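Local structure of prophenoloxidase b (Marsupenaeus japonicus, 3WKY) at residues R417-N422 with P653-Q658; I489-P494 with G541-T546; M501-F506 with V594-V599; E529-E534 with E551-S556. The protein is a hemolymph type 3 copper protein, the precursor of a phenoloxidase that probably hydroxylates monophenols and oxidises o-diphenols. All coordinates share one frame; numbering follows the deposited sequence.

Contact 1. Residues R417-N422 with P653-Q658. With NAG (2-acetamido-2-deoxy-beta-D-glucopyranose), chain E.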
loop_
_atom_site.group_PDB
_atom_site.type_symbol
_atom_site.label_atom_id
_atom_site.label_comp_id
_atom_site.label_asym_id
_atom_site.label_seq_id
_atom_site.Cartn_x
_atom_site.Cartn_y
_atom_site.Cartn_z
ATOM N N ARG A 417 32.868 42.059 13.170
ATOM C CA ARG A 417 33.617 42.146 14.419
ATOM C C ARG A 417 33.833 40.766 15.036
ATOM O O ARG A 417 34.888 40.489 15.607
ATOM C CB ARG A 417 32.895 43.059 15.413
ATOM C CG ARG A 417 33.667 43.313 16.699
ATOM C CD ARG A 417 34.979 44.044 16.412
ATOM N NE ARG A 417 35.815 44.171 17.604
ATOM C CZ ARG A 417 36.802 43.336 17.922
ATOM N NH1 ARG A 417 37.503 43.534 19.029
ATOM N NH2 ARG A 417 37.084 42.301 17.140
ATOM N N GLN A 418 32.829 39.891 14.927
ATOM C CA GLN A 418 32.957 38.548 15.485
ATOM C C GLN A 418 33.961 37.684 14.728
ATOM O O GLN A 418 34.384 36.640 15.235
ATOM C CB GLN A 418 31.586 37.832 15.540
ATOM C CG GLN A 418 30.660 38.344 16.636
ATOM C CD GLN A 418 29.324 37.631 16.616
ATOM O OE1 GLN A 418 28.710 37.496 15.561
ATOM N NE2 GLN A 418 28.871 37.181 17.774
ATOM N N LEU A 419 34.342 38.108 13.520
ATOM C CA LEU A 419 35.257 37.320 12.689
ATOM C C LEU A 419 36.616 38.008 12.504
ATOM O O LEU A 419 37.546 37.409 11.980
ATOM C CB LEU A 419 34.667 37.066 11.302
ATOM C CG LEU A 419 33.403 36.202 11.267
ATOM C CD1 LEU A 419 32.869 36.146 9.840
ATOM C CD2 LEU A 419 33.724 34.806 11.780
ATOM N N SER A 420 36.696 39.261 12.922
ATOM C CA SER A 420 37.913 40.044 12.698
ATOM C C SER A 420 39.042 39.604 13.631
ATOM O O SER A 420 38.812 39.034 14.694
ATOM C CB SER A 420 37.633 41.536 12.868
ATOM O OG SER A 420 37.276 41.830 14.206
ATOM N N GLY A 421 40.280 39.856 13.209
ATOM C CA GLY A 421 41.436 39.466 14.002
ATOM C C GLY A 421 42.647 40.327 13.675
ATOM O O GLY A 421 42.738 40.868 12.574
ATOM N N ASN A 422 43.579 40.436 14.619
ATOM C CA ASN A 422 44.774 41.260 14.415
ATOM C C ASN A 422 45.853 40.549 13.596
ATOM O O ASN A 422 46.729 41.195 13.014
ATOM C CB ASN A 422 45.353 41.696 15.769
ATOM C CG ASN A 422 44.522 42.776 16.444
ATOM O OD1 ASN A 422 44.378 43.877 15.921
ATOM N ND2 ASN A 422 43.984 42.467 17.615
ATOM N N PRO A 653 41.412 38.566 6.309
ATOM C CA PRO A 653 42.860 38.346 6.240
ATOM C C PRO A 653 43.357 37.334 7.270
ATOM O O PRO A 653 44.433 36.760 7.063
ATOM C CB PRO A 653 43.448 39.736 6.545
ATOM C CG PRO A 653 42.344 40.697 6.244
ATOM C CD PRO A 653 41.075 39.974 6.595
ATOM N N ASN A 654 42.596 37.121 8.348
ATOM C CA ASN A 654 42.963 36.123 9.356
ATOM C C ASN A 654 42.471 34.713 9.020
ATOM O O ASN A 654 42.545 33.809 9.858
ATOM C CB ASN A 654 42.488 36.523 10.756
ATOM C CG ASN A 654 40.987 36.755 10.827
ATOM O OD1 ASN A 654 40.364 37.204 9.857
ATOM N ND2 ASN A 654 40.400 36.461 11.985
ATOM N N MET A 655 41.980 34.530 7.798
ATOM C CA MET A 655 41.605 33.198 7.338
ATOM C C MET A 655 42.310 32.864 6.041
ATOM O O MET A 655 42.486 33.732 5.173
ATOM C CB MET A 655 40.095 33.097 7.106
ATOM C CG MET A 655 39.209 33.464 8.273
ATOM S SD MET A 655 37.491 33.269 7.687
ATOM C CE MET A 655 36.582 34.003 9.043
ATOM N N MET A 656 42.705 31.604 5.899
ATOM C CA MET A 656 43.272 31.125 4.639
ATOM C C MET A 656 42.735 29.739 4.304
ATOM O O MET A 656 42.568 28.899 5.189
ATOM C CB MET A 656 44.806 31.106 4.688
ATOM C CG MET A 656 45.471 30.529 3.436
ATOM S SD MET A 656 47.181 31.122 3.221
ATOM C CE MET A 656 46.892 32.839 2.774
ATOM N N LEU A 657 42.461 29.506 3.025
ATOM C CA LEU A 657 41.963 28.203 2.586
ATOM C C LEU A 657 43.040 27.434 1.836
ATOM O O LEU A 657 43.401 27.777 0.709
ATOM C CB LEU A 657 40.729 28.369 1.700
ATOM C CG LEU A 657 40.070 27.064 1.253
ATOM C CD1 LEU A 657 39.429 26.370 2.461
ATOM C CD2 LEU A 657 39.046 27.316 0.138
ATOM N N GLN A 658 43.558 26.398 2.478
ATOM C CA GLN A 658 44.571 25.540 1.884
ATOM C C GLN A 658 43.868 24.285 1.337
ATOM O O GLN A 658 42.662 24.096 1.547
ATOM C CB GLN A 658 45.673 25.264 2.939
ATOM C CG GLN A 658 46.432 23.935 2.896
ATOM C CD GLN A 658 47.682 23.939 2.042
ATOM O OE1 GLN A 658 47.869 24.797 1.175
ATOM N NE2 GLN A 658 48.553 22.957 2.282
HETATM C C1 NAG E . 43.406 43.645 18.218
HETATM C C2 NAG E . 41.866 43.619 18.235
HETATM C C3 NAG E . 41.187 44.271 19.447
HETATM C C4 NAG E . 42.075 44.422 20.675
HETATM C C5 NAG E . 43.443 44.904 20.241
HETATM C C6 NAG E . 44.325 45.201 21.449
HETATM C C7 NAG E . 41.055 43.680 15.911
HETATM C C8 NAG E . 41.550 44.316 14.645
HETATM N N2 NAG E . 41.365 44.302 17.050
HETATM O O3 NAG E . 40.061 43.499 19.803
HETATM O O4 NAG E . 41.512 45.354 21.572
HETATM O O5 NAG E . 44.010 43.870 19.477
HETATM O O6 NAG E . 44.374 44.063 22.283
HETATM O O7 NAG E . 40.395 42.642 15.852
HETATM O O HOH W 1 40.564 40.431 10.209
#
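Leu419 and Asn654 meet where the end of helix 416-419 is joined to the residue just ahead of strand 655-664, in the immunoglobulin-like domain of the hemocyanin family. The tight part of this junction is small and buried. Asn654 ND2 donates to Leu419 O at 3.0 Å with an angle of 162° at the hydrogen, and the acceptor lies almost in the plane of the amide. Asn654 CG sits in the crowded position between the backbone N and the carbonyl carbon (chi1 57°), from where the carboxamide faces residues 419-421. Asn654 ND2 also donates to Ala596 O on strand 588-598, so one amide group ties the helix end to two strands. Beside it, Leu419 CD2 and Met655 CE touch at 4.0 Å, the two side chains crossing obliquely, and Phe648 and Val649 of helix 645-650 pack on Met655. Gly421 N lies 3.6 Å from Asn654 ND2, and a beta carbon on Gly421 would run into that same ND2 atom.

The other side is looser and wetter. A water accepts from Gly421 N at 3.1 Å and donates only weakly to Asn654 OD1, bridging the segments where no direct bond is made. Beyond it the chain carries sugar: Arg417 reaches NAG through a weak bond, NH1 to O3, bent to 124° at the hydrogen and doubtful, since Arg417 is modelled in two conformers. Buried amide bridge and glycosylated surface thus lie within four residues: Asn422 ND2 is bonded covalently to NAG C1 at 1.4 Å.

Contact 2. Residues I489-P494 with G541-T546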
loop_
_atom_site.group_PDB
_atom_site.type_symbol
_atom_site.label_atom_id
_atom_site.label_comp_id
_atom_site.label_asym_id
_atom_site.label_seq_id
_atom_site.Cartn_x
_atom_site.Cartn_y
_atom_site.Cartn_z
ATOM N N ILE A 489 52.016 27.009 9.590
ATOM C CA ILE A 489 51.237 28.181 9.263
ATOM C C ILE A 489 52.166 29.389 9.344
ATOM O O ILE A 489 52.830 29.593 10.360
ATOM C CB ILE A 489 50.088 28.395 10.261
ATOM C CG1 ILE A 489 49.257 27.109 10.428
ATOM C CG2 ILE A 489 49.205 29.562 9.817
ATOM C CD1 ILE A 489 48.727 26.537 9.118
ATOM N N THR A 490 52.215 30.171 8.273
ATOM C CA THR A 490 52.974 31.420 8.282
ATOM C C THR A 490 51.999 32.554 8.564
ATOM O O THR A 490 51.001 32.711 7.848
ATOM C CB THR A 490 53.656 31.655 6.929
ATOM O OG1 THR A 490 54.505 30.536 6.620
ATOM C CG2 THR A 490 54.508 32.933 6.962
ATOM N N VAL A 491 52.264 33.334 9.611
ATOM C CA VAL A 491 51.388 34.449 9.953
ATOM C C VAL A 491 52.165 35.764 10.050
ATOM O O VAL A 491 53.393 35.764 10.131
ATOM C CB VAL A 491 50.639 34.217 11.269
ATOM C CG1 VAL A 491 49.887 32.883 11.234
ATOM C CG2 VAL A 491 51.593 34.249 12.448
ATOM N N ASN A 492 51.439 36.875 10.037
ATOM C CA ASN A 492 52.045 38.174 10.302
ATOM C C ASN A 492 51.306 38.917 11.394
ATOM O O ASN A 492 50.075 39.013 11.374
ATOM C CB ASN A 492 52.096 39.046 9.047
ATOM C CG ASN A 492 52.900 40.325 9.267
ATOM O OD1 ASN A 492 54.077 40.263 9.625
ATOM N ND2 ASN A 492 52.268 41.486 9.066
ATOM N N ASN A 493 52.062 39.434 12.358
ATOM C CA ASN A 493 51.521 40.342 13.350
ATOM C C ASN A 493 51.954 41.738 12.932
ATOM O O ASN A 493 53.127 42.089 13.074
ATOM C CB ASN A 493 52.077 40.000 14.732
ATOM C CG ASN A 493 51.654 40.986 15.803
ATOM O OD1 ASN A 493 50.926 41.946 15.544
ATOM N ND2 ASN A 493 52.104 40.742 17.029
ATOM N N PRO A 494 51.013 42.527 12.394
ATOM C CA PRO A 494 51.333 43.871 11.904
ATOM C C PRO A 494 51.252 44.921 13.000
ATOM O O PRO A 494 51.496 46.092 12.727
ATOM C CB PRO A 494 50.238 44.126 10.870
ATOM C CG PRO A 494 49.041 43.374 11.424
ATOM C CD PRO A 494 49.632 42.122 12.052
ATOM N N GLY A 541 55.713 41.239 13.542
ATOM C CA GLY A 541 56.380 40.631 12.407
ATOM C C GLY A 541 55.886 39.233 12.056
ATOM O O GLY A 541 54.845 38.769 12.537
ATOM N N ILE A 542 56.667 38.557 11.222
ATOM C CA ILE A 542 56.304 37.250 10.685
ATOM C C ILE A 542 56.663 36.103 11.630
ATOM O O ILE A 542 57.705 36.121 12.274
ATOM C CB ILE A 542 56.958 37.045 9.298
ATOM C CG1 ILE A 542 56.231 37.896 8.255
ATOM C CG2 ILE A 542 56.959 35.581 8.883
ATOM C CD1 ILE A 542 56.657 37.626 6.833
ATOM N N ALA A 543 55.781 35.106 11.731
ATOM C CA ALA A 543 56.063 33.927 12.549
ATOM C C ALA A 543 55.648 32.660 11.815
ATOM O O ALA A 543 54.743 32.683 10.971
ATOM C CB ALA A 543 55.362 34.015 13.901
ATOM N N TYR A 544 56.333 31.568 12.128
ATOM C CA TYR A 544 56.012 30.260 11.579
ATOM C C TYR A 544 55.574 29.381 12.731
ATOM O O TYR A 544 56.279 29.269 13.737
ATOM C CB TYR A 544 57.231 29.653 10.881
ATOM C CG TYR A 544 57.836 30.562 9.833
ATOM C CD1 TYR A 544 57.296 30.635 8.558
ATOM C CD2 TYR A 544 58.945 31.354 10.122
ATOM C CE1 TYR A 544 57.833 31.467 7.599
ATOM C CE2 TYR A 544 59.491 32.187 9.162
ATOM C CZ TYR A 544 58.929 32.239 7.904
ATOM O OH TYR A 544 59.455 33.059 6.935
ATOM N N ILE A 545 54.395 28.777 12.608
ATOM C CA ILE A 545 53.893 27.904 13.659
ATOM C C ILE A 545 53.738 26.509 13.070
ATOM O O ILE A 545 53.015 26.317 12.086
ATOM C CB ILE A 545 52.548 28.388 14.230
ATOM C CG1 ILE A 545 52.694 29.777 14.855
ATOM C CG2 ILE A 545 52.037 27.418 15.274
ATOM C CD1 ILE A 545 52.006 30.866 14.076
ATOM N N THR A 546 54.439 25.549 13.664
ATOM C CA THR A 546 54.499 24.189 13.148
ATOM C C THR A 546 53.877 23.243 14.163
ATOM O O THR A 546 54.212 23.296 15.349
ATOM C CB THR A 546 55.956 23.757 12.909
ATOM O OG1 THR A 546 56.498 24.499 11.810
ATOM C CG2 THR A 546 56.033 22.265 12.598
#
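Val491 and Ala543 form the middle of a regular antiparallel ladder in which the backbone donors and acceptors of alternate residues satisfy one another. Val491 N donates to Ala543 O at 2.9 Å, nearly along the C=O axis, and Ala543 N donates in turn to Val491 O at the same distance. Ile489 pairs likewise with Ile545, and Asn493 with Gly541. In this last pair the two bonds differ: Gly541 N lies in the carbonyl plane of Asn493, whereas Asn493 N stands 40° above that of Gly541. Thr490 and Asn492 turn their backbone polar groups the other way, to strand 424-432. The Asn493 side chain is also satisfied, OD1 by Thr495 OG1 and ND2 by the carbonyls of Asp497 and Ile538.

Side chains divide between two faces. On one, Thr490 and Tyr544 lie side by side, with Thr490 OG1 3.4 Å from Tyr544 CD1 at the ring edge. On the other, Val491 CG2 meets Ile545 CD1 at 3.8 Å, the chains crossing at about a right angle, and Met501 of the facing sheet closes over both. The first face, with Ile542, is mixed; the second, mainly aliphatic, packs on its partner sheet, as in an immunoglobulin-like beta sandwich.

Contact 3. Residues M501-F506 with V594-V599. With NAG (2-acetamido-2-deoxy-beta-D-glucopyranose), chain E.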
loop_
_atom_site.group_PDB
_atom_site.type_symbol
_atom_site.label_atom_id
_atom_site.label_comp_id
_atom_site.label_asym_id
_atom_site.label_seq_id
_atom_site.Cartn_x
_atom_site.Cartn_y
_atom_site.Cartn_z
ATOM N N MET A 501 47.126 34.250 19.943
ATOM C CA MET A 501 46.085 33.807 19.037
ATOM C C MET A 501 45.766 32.332 19.203
ATOM O O MET A 501 46.569 31.561 19.743
ATOM C CB MET A 501 46.484 34.101 17.602
ATOM C CG MET A 501 47.686 33.347 17.177
ATOM S SD MET A 501 47.242 32.396 15.740
ATOM C CE MET A 501 48.633 32.781 14.701
ATOM N N LYS A 502 44.571 31.961 18.757
ATOM C CA LYS A 502 44.175 30.560 18.679
ATOM C C LYS A 502 44.043 30.194 17.198
ATOM O O LYS A 502 43.364 30.886 16.440
ATOM C CB LYS A 502 42.863 30.337 19.430
ATOM C CG LYS A 502 42.187 28.999 19.118
ATOM C CD LYS A 502 41.227 28.591 20.232
ATOM C CE LYS A 502 41.969 27.841 21.325
ATOM N NZ LYS A 502 41.075 27.458 22.454
ATOM N N LEU A 503 44.743 29.144 16.777
ATOM C CA LEU A 503 44.624 28.660 15.410
ATOM C C LEU A 503 43.482 27.639 15.389
ATOM O O LEU A 503 43.378 26.799 16.281
ATOM C CB LEU A 503 45.920 28.015 14.951
ATOM C CG LEU A 503 46.993 29.029 14.533
ATOM C CD1 LEU A 503 48.322 28.332 14.296
ATOM C CD2 LEU A 503 46.535 29.753 13.274
ATOM N N ARG A 504 42.623 27.741 14.380
ATOM C CA ARG A 504 41.469 26.847 14.271
ATOM C C ARG A 504 41.539 26.259 12.889
ATOM O O ARG A 504 41.445 26.982 11.900
ATOM C CB ARG A 504 40.192 27.655 14.420
ATOM C CG ARG A 504 40.100 28.403 15.732
ATOM C CD ARG A 504 38.894 29.291 15.755
ATOM N NE ARG A 504 38.848 30.087 16.971
ATOM C CZ ARG A 504 38.296 29.696 18.112
ATOM N NH1 ARG A 504 37.698 28.505 18.204
ATOM N NH2 ARG A 504 38.323 30.507 19.158
ATOM N N ILE A 505 41.716 24.946 12.812
ATOM C CA ILE A 505 41.976 24.294 11.537
ATOM C C ILE A 505 40.946 23.188 11.311
ATOM O O ILE A 505 40.765 22.343 12.181
ATOM C CB ILE A 505 43.381 23.701 11.528
ATOM C CG1 ILE A 505 44.387 24.842 11.782
ATOM C CG2 ILE A 505 43.654 22.999 10.215
ATOM C CD1 ILE A 505 45.822 24.519 11.459
ATOM N N PHE A 506 40.267 23.214 10.161
ATOM C CA PHE A 506 39.182 22.250 9.884
ATOM C C PHE A 506 39.341 21.649 8.491
ATOM O O PHE A 506 39.930 22.270 7.604
ATOM C CB PHE A 506 37.804 22.927 10.008
ATOM C CG PHE A 506 37.433 23.297 11.418
ATOM C CD1 PHE A 506 37.842 24.502 11.970
ATOM C CD2 PHE A 506 36.679 22.430 12.202
ATOM C CE1 PHE A 506 37.505 24.837 13.281
ATOM C CE2 PHE A 506 36.338 22.762 13.506
ATOM C CZ PHE A 506 36.745 23.968 14.044
ATOM N N VAL A 594 42.082 27.378 7.657
ATOM C CA VAL A 594 42.898 27.864 8.772
ATOM C C VAL A 594 42.438 29.257 9.191
ATOM O O VAL A 594 42.365 30.164 8.357
ATOM C CB VAL A 594 44.399 27.952 8.373
ATOM C CG1 VAL A 594 45.247 28.461 9.554
ATOM C CG2 VAL A 594 44.902 26.609 7.869
ATOM N N MET A 595 42.137 29.434 10.476
ATOM C CA MET A 595 41.809 30.759 10.988
ATOM C C MET A 595 42.644 31.132 12.213
ATOM O O MET A 595 42.804 30.334 13.141
ATOM C CB MET A 595 40.325 30.858 11.333
ATOM C CG MET A 595 39.893 32.225 11.836
ATOM S SD MET A 595 38.134 32.215 12.264
ATOM C CE MET A 595 37.815 33.950 12.607
ATOM N N ALA A 596 43.195 32.342 12.203
ATOM C CA ALA A 596 43.894 32.868 13.376
ATOM C C ALA A 596 42.939 33.800 14.110
ATOM O O ALA A 596 42.494 34.815 13.564
ATOM C CB ALA A 596 45.168 33.617 12.961
ATOM N N THR A 597 42.614 33.457 15.349
ATOM C CA THR A 597 41.668 34.277 16.088
ATOM C C THR A 597 42.326 34.903 17.310
ATOM O O THR A 597 43.245 34.344 17.904
ATOM C CB THR A 597 40.425 33.462 16.494
ATOM O OG1 THR A 597 39.430 34.328 17.048
ATOM C CG2 THR A 597 40.807 32.443 17.505
ATOM N N ASP A 598 41.878 36.111 17.648
ATOM C CA ASP A 598 42.426 36.817 18.800
ATOM C C ASP A 598 41.992 36.099 20.071
ATOM O O ASP A 598 40.870 35.589 20.150
ATOM C CB ASP A 598 41.929 38.262 18.842
ATOM C CG ASP A 598 42.279 39.048 17.588
ATOM O OD1 ASP A 598 43.325 38.760 16.956
ATOM O OD2 ASP A 598 41.496 39.961 17.241
ATOM N N VAL A 599 42.873 36.030 21.064
ATOM C CA VAL A 599 42.482 35.423 22.337
ATOM C C VAL A 599 42.119 36.496 23.357
ATOM O O VAL A 599 42.998 37.064 24.004
ATOM C CB VAL A 599 43.576 34.514 22.927
ATOM C CG1 VAL A 599 43.068 33.835 24.190
ATOM C CG2 VAL A 599 44.002 33.472 21.924
HETATM C C1 NAG E . 43.406 43.645 18.218
HETATM C C2 NAG E . 41.866 43.619 18.235
HETATM C C3 NAG E . 41.187 44.271 19.447
HETATM C C4 NAG E . 42.075 44.422 20.675
HETATM C C5 NAG E . 43.443 44.904 20.241
HETATM C C6 NAG E . 44.325 45.201 21.449
HETATM C C7 NAG E . 41.055 43.680 15.911
HETATM C C8 NAG E . 41.550 44.316 14.645
HETATM N N2 NAG E . 41.365 44.302 17.050
HETATM O O3 NAG E . 40.061 43.499 19.803
HETATM O O4 NAG E . 41.512 45.354 21.572
HETATM O O5 NAG E . 44.010 43.870 19.477
HETATM O O6 NAG E . 44.374 44.063 22.283
HETATM O O7 NAG E . 40.395 42.642 15.852
#
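Met501 reaches diagonally across the strand pair: its side chain, bent at both chi2 and chi3, brings SD to 3.7 Å from Ala596 CB, although the residue directly paired with Met501 is Asp598, whose side chain diverges from it. The pair belongs to the larger sheet of the immunoglobulin-like domain, where strands 501-509 and 588-598 run antiparallel, their short axes at 153°. Four backbone bonds, all close to 2.9 Å, join Lys502 with Thr597 and Arg504 with Met595.

The two faces of the pair serve different neighbours. Leu503, Ile505, Val594 and Ala596 share the face turned to the three-stranded sheet, and here Leu503 CD2 touches Val594 CG1 at 4.1 Å while Val491 and Ile489 of that sheet pack against Met501 and Val594. The opposite face carries Lys502, Arg504, Met595 and Thr597. Lys502 CD lies 3.6 Å above one face of the Arg504 guanidinium, displaced toward its rim, and Lys502 and Thr597 lie side by side, pointing the same way. The charge of Arg504 is met by Asp628 through a salt bridge from NH1, with Trp630 and Tyr634 packed on the side chain. The close approaches of Lys502 CB and Arg504 NE to Thr597 CG2 are doubtful, since Thr597 is modelled in two conformers.

Just past the end of strand 588-598, the Val599 methyl CG2 rests against the Met501 backbone, 3.4 Å from its C, while Asp598 turns from its partner strand to receive the N-H of Asn422 on OD1.

Contact 4. Residues E529-E534 with E551-S556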
loop_
_atom_site.group_PDB
_atom_site.type_symbol
_atom_site.label_atom_id
_atom_site.label_comp_id
_atom_site.label_asym_id
_atom_site.label_seq_id
_atom_site.Cartn_x
_atom_site.Cartn_y
_atom_site.Cartn_z
ATOM N N GLU A 529 37.125 18.973 12.953
ATOM C CA GLU A 529 38.292 19.561 13.608
ATOM C C GLU A 529 39.570 18.802 13.271
ATOM O O GLU A 529 39.632 17.580 13.376
ATOM C CB GLU A 529 38.080 19.614 15.131
ATOM C CG GLU A 529 39.234 20.285 15.905
ATOM C CD GLU A 529 38.898 20.506 17.363
ATOM O OE1 GLU A 529 37.726 20.860 17.667
ATOM O OE2 GLU A 529 39.805 20.322 18.210
ATOM N N VAL A 530 40.599 19.549 12.862
ATOM C CA VAL A 530 41.928 19.003 12.618
ATOM C C VAL A 530 42.802 19.371 13.817
ATOM O O VAL A 530 43.509 18.521 14.371
ATOM C CB VAL A 530 42.553 19.613 11.354
ATOM C CG1 VAL A 530 44.048 19.245 11.236
ATOM C CG2 VAL A 530 41.798 19.167 10.119
ATOM N N ASP A 531 42.712 20.635 14.227
ATOM C CA ASP A 531 43.549 21.160 15.307
ATOM C C ASP A 531 43.052 22.542 15.708
ATOM O O ASP A 531 42.931 23.441 14.864
ATOM C CB ASP A 531 45.009 21.241 14.830
ATOM C CG ASP A 531 46.025 21.132 15.973
ATOM O OD1 ASP A 531 45.632 20.924 17.141
ATOM O OD2 ASP A 531 47.240 21.231 15.681
ATOM N N VAL A 532 42.744 22.708 16.990
ATOM C CA VAL A 532 42.314 23.995 17.525
ATOM C C VAL A 532 43.091 24.198 18.813
ATOM O O VAL A 532 42.936 23.422 19.751
ATOM C CB VAL A 532 40.790 24.015 17.823
ATOM C CG1 VAL A 532 40.412 25.253 18.639
ATOM C CG2 VAL A 532 39.988 23.950 16.526
ATOM N N PHE A 533 43.949 25.220 18.859
ATOM C CA PHE A 533 44.856 25.365 19.991
ATOM C C PHE A 533 45.382 26.798 20.102
ATOM O O PHE A 533 45.397 27.534 19.107
ATOM C CB PHE A 533 46.041 24.411 19.810
ATOM C CG PHE A 533 46.952 24.801 18.685
ATOM C CD1 PHE A 533 46.655 24.444 17.376
ATOM C CD2 PHE A 533 48.098 25.549 18.930
ATOM C CE1 PHE A 533 47.480 24.815 16.333
ATOM C CE2 PHE A 533 48.926 25.923 17.893
ATOM C CZ PHE A 533 48.618 25.559 16.593
ATOM N N GLU A 534 45.817 27.192 21.300
ATOM C CA GLU A 534 46.436 28.508 21.467
ATOM C C GLU A 534 47.945 28.444 21.241
ATOM O O GLU A 534 48.614 27.500 21.650
ATOM C CB GLU A 534 46.131 29.125 22.840
ATOM C CG GLU A 534 46.696 30.545 22.993
ATOM C CD GLU A 534 46.300 31.224 24.291
ATOM O OE1 GLU A 534 45.343 30.760 24.947
ATOM O OE2 GLU A 534 46.955 32.229 24.652
ATOM N N GLU A 551 50.229 15.942 18.050
ATOM C CA GLU A 551 49.900 16.992 19.007
ATOM C C GLU A 551 48.463 17.465 18.874
ATOM O O GLU A 551 48.025 18.320 19.642
ATOM C CB GLU A 551 50.787 18.237 18.798
ATOM C CG GLU A 551 52.276 18.015 18.809
ATOM C CD GLU A 551 53.027 19.333 18.631
ATOM O OE1 GLU A 551 53.267 20.015 19.649
ATOM O OE2 GLU A 551 53.338 19.700 17.477
ATOM N N SER A 552 47.741 16.945 17.886
ATOM C CA SER A 552 46.407 17.475 17.573
ATOM C C SER A 552 45.481 17.584 18.778
ATOM O O SER A 552 45.454 16.706 19.639
ATOM C CB SER A 552 45.708 16.617 16.522
ATOM O OG SER A 552 44.361 17.044 16.408
ATOM N N SER A 553 44.694 18.655 18.810
ATOM C CA SER A 553 43.719 18.864 19.868
ATOM C C SER A 553 42.693 17.733 19.973
ATOM O O SER A 553 42.079 17.547 21.028
ATOM C CB SER A 553 42.982 20.172 19.615
ATOM O OG SER A 553 42.447 20.187 18.304
ATOM N N ILE A 554 42.493 16.978 18.897
ATOM C CA ILE A 554 41.446 15.925 18.941
ATOM C C ILE A 554 41.948 14.633 19.593
ATOM O O ILE A 554 41.160 13.742 19.922
ATOM C CB ILE A 554 40.841 15.619 17.554
ATOM C CG1 ILE A 554 41.840 14.840 16.692
ATOM C CG2 ILE A 554 40.344 16.925 16.873
ATOM C CD1 ILE A 554 41.318 14.486 15.294
ATOM N N LEU A 555 43.258 14.538 19.789
ATOM C CA LEU A 555 43.864 13.384 20.455
ATOM C C LEU A 555 44.061 13.685 21.941
ATOM O O LEU A 555 44.087 14.848 22.342
ATOM C CB LEU A 555 45.215 13.061 19.810
ATOM C CG LEU A 555 45.185 12.817 18.298
ATOM C CD1 LEU A 555 46.591 12.636 17.731
ATOM C CD2 LEU A 555 44.308 11.586 17.980
ATOM N N SER A 556 44.187 12.649 22.763
ATOM C CA SER A 556 44.524 12.860 24.169
ATOM C C SER A 556 46.051 12.973 24.266
ATOM O O SER A 556 46.685 13.580 23.411
ATOM C CB SER A 556 44.028 11.697 25.028
ATOM O OG SER A 556 44.630 10.486 24.618
#
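A classic beta bulge at Val530 and Asp531, both facing Ile505, receives a type I turn that starts at Ser552, and the two are joined mainly by serine hydroxyls. Ser552 OG donates to Val530 O at 2.7 Å and accepts from Ile554 N, two residues on, at 3.1 Å; it thus closes an ST turn and binds the bulge at once. Ser553 OG also works both ways. Lying between its own backbone N and carbonyl carbon (chi1 53°), it donates to the anti lone pair of Glu529 OE2 at 2.6 Å and accepts from Val532 N at 2.9 Å. The N-H of Ser553 goes to Asp531 OD1 at 3.0 Å, approaching from 41° out of the carboxylate plane. Ile554 supplies the apolar part: its CG2 rests 3.7 Å from Glu529 CG, the side chains sliding past each other in opposite directions.

Both acids have further partners, which may hold their charge: Arg547 and Tyr487 at Asp531 OD2, Ser617 at Glu529 OE2 and Tyr224 at Glu529 OE1. Tyr224 belongs to helix 218-239, which also carries His226 of the copper pocket; its Asn228 and Arg232 bind the Glu529 backbone, so the larger sheet's edge strand, paired with strand 501-509, is bonded to this helix.

Overall arrangement
All four contacts lie in the immunoglobulin-like domain. Contacts 1, 3 and 4 follow one another across the larger sheet: contact 1 at the start of strand 655-664, against helix 416-419, contact 3 on strands 588-598 and 501-509, contact 4 at the edge strand 528-534. The centre of contact 3 is about 8 Å from that of contact 1 and 12 Å from that of contact 4; contacts 1 and 4 do not touch. Contact 2 belongs to the three-stranded sheet, packed face to face on contact 3 about 12 Å away. Along the chain, contact 1 encloses the rest and contact 2 alternates with contacts 3 and 4, so the chain passes repeatedly between the sheets of one sandwich.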